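Local coordinates for protein SusD homolog (PDB 3SGH) that probably binds glycans at the outer membrane as a SusD-like lipoprotein, helping to deliver them for import, at residues S289-Y301 and Y374-N386. Sequence-based numbering, arbitrary orientation.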
# COMPACT_ATOMS: atom_id res chain seq x y z
N SER A 289 9.87 1.32 -18.92
CA SER A 289 9.64 1.30 -20.37
C SER A 289 10.88 0.93 -21.17
O SER A 289 12.01 1.01 -20.68
CB SER A 289 9.09 2.69 -20.77
OG SER A 289 9.85 3.72 -20.18
N ALA A 290 10.66 0.54 -22.43
CA ALA A 290 11.75 0.19 -23.34
C ALA A 290 12.69 1.36 -23.54
O ALA A 290 13.88 1.16 -23.66
CB ALA A 290 11.20 -0.31 -24.68
N GLU A 291 12.14 2.56 -23.61
CA GLU A 291 12.95 3.77 -23.64
C GLU A 291 13.05 4.43 -22.24
O GLU A 291 12.17 4.27 -21.38
CB GLU A 291 12.38 4.75 -24.67
CG GLU A 291 11.28 5.71 -24.21
CD GLU A 291 9.98 5.05 -23.71
OE1 GLU A 291 9.72 3.85 -24.05
OE2 GLU A 291 9.18 5.77 -23.04
N ILE A 292 14.14 5.16 -22.01
CA ILE A 292 14.31 5.90 -20.71
C ILE A 292 13.07 6.78 -20.52
O ILE A 292 12.67 7.48 -21.43
CB ILE A 292 15.60 6.78 -20.75
CG1 ILE A 292 16.84 5.90 -20.74
CG2 ILE A 292 15.61 7.75 -19.63
CD1 ILE A 292 18.13 6.58 -21.18
N PRO A 293 12.44 6.75 -19.33
CA PRO A 293 11.20 7.48 -19.10
C PRO A 293 11.49 8.98 -19.12
O PRO A 293 12.44 9.40 -18.49
CB PRO A 293 10.76 7.01 -17.70
CG PRO A 293 11.46 5.80 -17.44
CD PRO A 293 12.77 5.91 -18.19
N GLU A 294 10.70 9.73 -19.87
CA GLU A 294 10.77 11.19 -19.99
C GLU A 294 9.43 11.84 -19.67
O GLU A 294 8.40 11.50 -20.28
CB GLU A 294 11.18 11.61 -21.40
CG GLU A 294 12.62 11.31 -21.72
CD GLU A 294 13.59 12.18 -20.96
OE1 GLU A 294 13.17 13.19 -20.35
OE2 GLU A 294 14.79 11.82 -20.97
N PRO A 295 9.44 12.84 -18.76
CA PRO A 295 8.18 13.47 -18.40
C PRO A 295 7.37 14.04 -19.55
O PRO A 295 6.17 13.88 -19.56
CB PRO A 295 8.61 14.58 -17.44
CG PRO A 295 9.85 14.10 -16.83
CD PRO A 295 10.56 13.35 -17.94
N THR A 296 8.00 14.75 -20.48
CA THR A 296 7.25 15.41 -21.53
C THR A 296 6.62 14.42 -22.52
O THR A 296 5.53 14.68 -23.05
CB THR A 296 8.12 16.42 -22.30
OG1 THR A 296 9.20 15.70 -22.93
CG2 THR A 296 8.68 17.47 -21.33
N VAL A 297 7.27 13.29 -22.70
CA VAL A 297 6.79 12.22 -23.60
C VAL A 297 5.42 11.68 -23.14
O VAL A 297 4.55 11.43 -23.97
CB VAL A 297 7.86 11.09 -23.71
CG1 VAL A 297 7.31 9.83 -24.34
CG2 VAL A 297 9.09 11.65 -24.49
N TYR A 298 5.27 11.55 -21.82
CA TYR A 298 4.10 10.95 -21.21
C TYR A 298 3.11 11.96 -20.64
O TYR A 298 2.13 11.61 -19.99
CB TYR A 298 4.55 9.93 -20.17
CG TYR A 298 5.17 8.68 -20.82
CD1 TYR A 298 4.42 7.88 -21.70
CD2 TYR A 298 6.47 8.31 -20.54
CE1 TYR A 298 4.99 6.73 -22.29
CE2 TYR A 298 7.05 7.15 -21.14
CZ TYR A 298 6.28 6.37 -22.00
OH TYR A 298 6.84 5.19 -22.54
N ALA A 299 3.32 13.24 -20.94
CA ALA A 299 2.52 14.30 -20.34
C ALA A 299 1.02 14.13 -20.60
O ALA A 299 0.20 14.46 -19.74
CB ALA A 299 3.03 15.72 -20.81
N ASN A 300 0.64 13.65 -21.78
CA ASN A 300 -0.76 13.54 -22.17
C ASN A 300 -1.36 12.12 -22.14
O ASN A 300 -2.45 11.91 -22.67
CB ASN A 300 -0.95 14.17 -23.55
CG ASN A 300 -0.44 15.58 -23.60
OD1 ASN A 300 -0.71 16.36 -22.69
ND2 ASN A 300 0.31 15.92 -24.63
N TYR A 301 -0.67 11.18 -21.50
CA TYR A 301 -1.24 9.92 -21.17
C TYR A 301 -2.22 10.08 -19.99
O TYR A 301 -2.28 11.15 -19.38
CB TYR A 301 -0.14 8.89 -20.86
CG TYR A 301 0.60 8.34 -22.09
CD1 TYR A 301 1.21 9.21 -23.02
CD2 TYR A 301 0.76 6.94 -22.28
CE1 TYR A 301 1.90 8.73 -24.14
CE2 TYR A 301 1.48 6.47 -23.37
CZ TYR A 301 2.03 7.37 -24.30
OH TYR A 301 2.73 6.92 -25.37
N TYR A 374 -1.82 -4.55 -23.14
CA TYR A 374 -1.43 -3.17 -23.20
C TYR A 374 -0.77 -2.88 -24.52
O TYR A 374 0.10 -3.63 -24.93
CB TYR A 374 -0.41 -2.90 -22.10
CG TYR A 374 0.15 -1.51 -22.18
CD1 TYR A 374 -0.64 -0.40 -21.90
CD2 TYR A 374 1.48 -1.29 -22.50
CE1 TYR A 374 -0.13 0.88 -21.99
CE2 TYR A 374 2.01 -0.01 -22.58
CZ TYR A 374 1.19 1.07 -22.31
OH TYR A 374 1.69 2.34 -22.40
N VAL A 375 -1.18 -1.79 -25.17
CA VAL A 375 -0.49 -1.27 -26.35
C VAL A 375 -0.13 0.17 -26.08
O VAL A 375 -0.90 0.92 -25.45
CB VAL A 375 -1.31 -1.40 -27.65
CG1 VAL A 375 -1.41 -2.90 -28.08
CG2 VAL A 375 -2.68 -0.79 -27.49
N ASP A 376 1.05 0.56 -26.56
CA ASP A 376 1.50 1.92 -26.49
C ASP A 376 1.69 2.46 -27.89
O ASP A 376 2.78 2.36 -28.48
CB ASP A 376 2.76 2.03 -25.68
CG ASP A 376 3.18 3.49 -25.44
OD1 ASP A 376 2.52 4.43 -26.02
OD2 ASP A 376 4.18 3.72 -24.69
N ASN A 377 0.60 3.00 -28.44
CA ASN A 377 0.55 3.52 -29.79
C ASN A 377 0.46 5.04 -29.82
O ASN A 377 0.42 5.62 -30.90
CB ASN A 377 -0.69 2.97 -30.51
CG ASN A 377 -0.57 1.52 -30.80
OD1 ASN A 377 0.54 0.99 -31.05
ND2 ASN A 377 -1.69 0.82 -30.68
N LEU A 378 0.39 5.69 -28.67
CA LEU A 378 0.12 7.13 -28.65
C LEU A 378 1.30 7.93 -29.19
O LEU A 378 1.10 8.97 -29.86
CB LEU A 378 -0.23 7.60 -27.21
CG LEU A 378 -1.45 6.95 -26.55
CD1 LEU A 378 -1.69 7.67 -25.22
CD2 LEU A 378 -2.69 6.97 -27.46
N ILE A 379 2.50 7.47 -28.89
CA ILE A 379 3.76 8.08 -29.35
C ILE A 379 4.41 7.03 -30.25
O ILE A 379 4.43 5.85 -29.93
CB ILE A 379 4.70 8.41 -28.16
CG1 ILE A 379 4.10 9.46 -27.19
CG2 ILE A 379 6.09 8.88 -28.66
CD1 ILE A 379 4.16 10.90 -27.67
N ALA A 380 4.97 7.47 -31.37
CA ALA A 380 5.60 6.57 -32.33
C ALA A 380 6.83 5.90 -31.73
O ALA A 380 7.57 6.47 -30.91
CB ALA A 380 5.97 7.33 -33.64
N GLY A 381 7.06 4.68 -32.16
CA GLY A 381 8.27 3.96 -31.75
C GLY A 381 8.20 3.42 -30.32
O GLY A 381 9.23 3.16 -29.72
N HIS A 382 6.98 3.23 -29.78
CA HIS A 382 6.82 2.77 -28.40
C HIS A 382 6.31 1.34 -28.27
O HIS A 382 5.94 0.91 -27.16
CB HIS A 382 5.86 3.68 -27.61
CG HIS A 382 6.51 4.88 -26.99
ND1 HIS A 382 6.10 5.40 -25.78
CD2 HIS A 382 7.50 5.71 -27.43
CE1 HIS A 382 6.83 6.46 -25.48
NE2 HIS A 382 7.72 6.65 -26.44
N THR A 383 6.21 0.60 -29.39
CA THR A 383 5.63 -0.75 -29.32
C THR A 383 6.45 -1.75 -28.51
O THR A 383 5.93 -2.80 -28.18
CB THR A 383 5.28 -1.36 -30.69
OG1 THR A 383 6.50 -1.70 -31.38
CG2 THR A 383 4.41 -0.41 -31.50
N GLY A 384 7.69 -1.42 -28.18
CA GLY A 384 8.48 -2.21 -27.24
C GLY A 384 7.94 -2.16 -25.81
O GLY A 384 8.36 -2.96 -24.96
N ASN A 385 6.98 -1.26 -25.57
CA ASN A 385 6.27 -1.20 -24.31
C ASN A 385 5.04 -2.09 -24.27
O ASN A 385 4.46 -2.27 -23.19
CB ASN A 385 5.86 0.26 -24.00
CG ASN A 385 7.05 1.12 -23.75
OD1 ASN A 385 8.01 0.67 -23.12
ND2 ASN A 385 7.00 2.34 -24.18
N ASN A 386 4.64 -2.66 -25.41
CA ASN A 386 3.43 -3.46 -25.45
C ASN A 386 3.57 -4.69 -24.54
O ASN A 386 4.65 -5.24 -24.39
CB ASN A 386 3.10 -3.92 -26.87
CG ASN A 386 2.71 -2.79 -27.82
OD1 ASN A 386 2.66 -1.60 -27.47
ND2 ASN A 386 2.37 -3.19 -29.04
O HOH W 1 10.10 2.89 -26.55
O HOH W 2 4.63 3.41 -21.88
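Tyr-301 donates to Asp-376, the carboxylate on which a polar network between two loops with hardly any regular structure converges. The phenol hydroxyl meets the syn lone pair of Asp-376 OD1, OH to OD1 2.6 Å, with ring and carboxylate planes nearly perpendicular (85°). The ring itself is held from both sides: Leu-378 CD1 sits squarely over one face, 3.6 Å from the centroid in a CH-pi contact, and Tyr-298 CD1 covers the opposite one. With CG anti to the backbone N (chi1 -173°), Asp-376 places its carboxylate beside the Tyr-301 hydroxyl, and its other oxygen, OD2, accepts from His-382 ND1 at 2.8 Å and from Asn-385 ND2, both approaching from the same face of the carboxylate. Were Asp-376 replaced by an alanine, the Tyr-301 hydroxyl and His-382 ND1 would probably lose their shared carboxylate, and Asn-385 ND2 one of its acceptors. In this helix-dominated SusD-like fold, the contact exemplifies irregular loops joined through shared polar groups: it links the loop after helix 267-270 to the one preceding helix 403-417, its centre about 26 Å from the centre of the chain. The His-382 ring lies between Ile-379 CB on one face and the Glu-291 carboxylate stacked over the other, the two planes 30° apart, while Val-297 CG1 reaches its edge, 3.6 Å from CE1. Tyr-298 OH donates to Glu-291 OE2. Asn-385 bridges the loops with both ends of its amide: OD1 takes the Ala-290 N-H, nearly straight and in the carbonyl plane, and ND2 donates to the syn lone pair of Glu-291 OE1 at 3.1 Å. A water donates to both Tyr-298 OH and Asp-376 OD2.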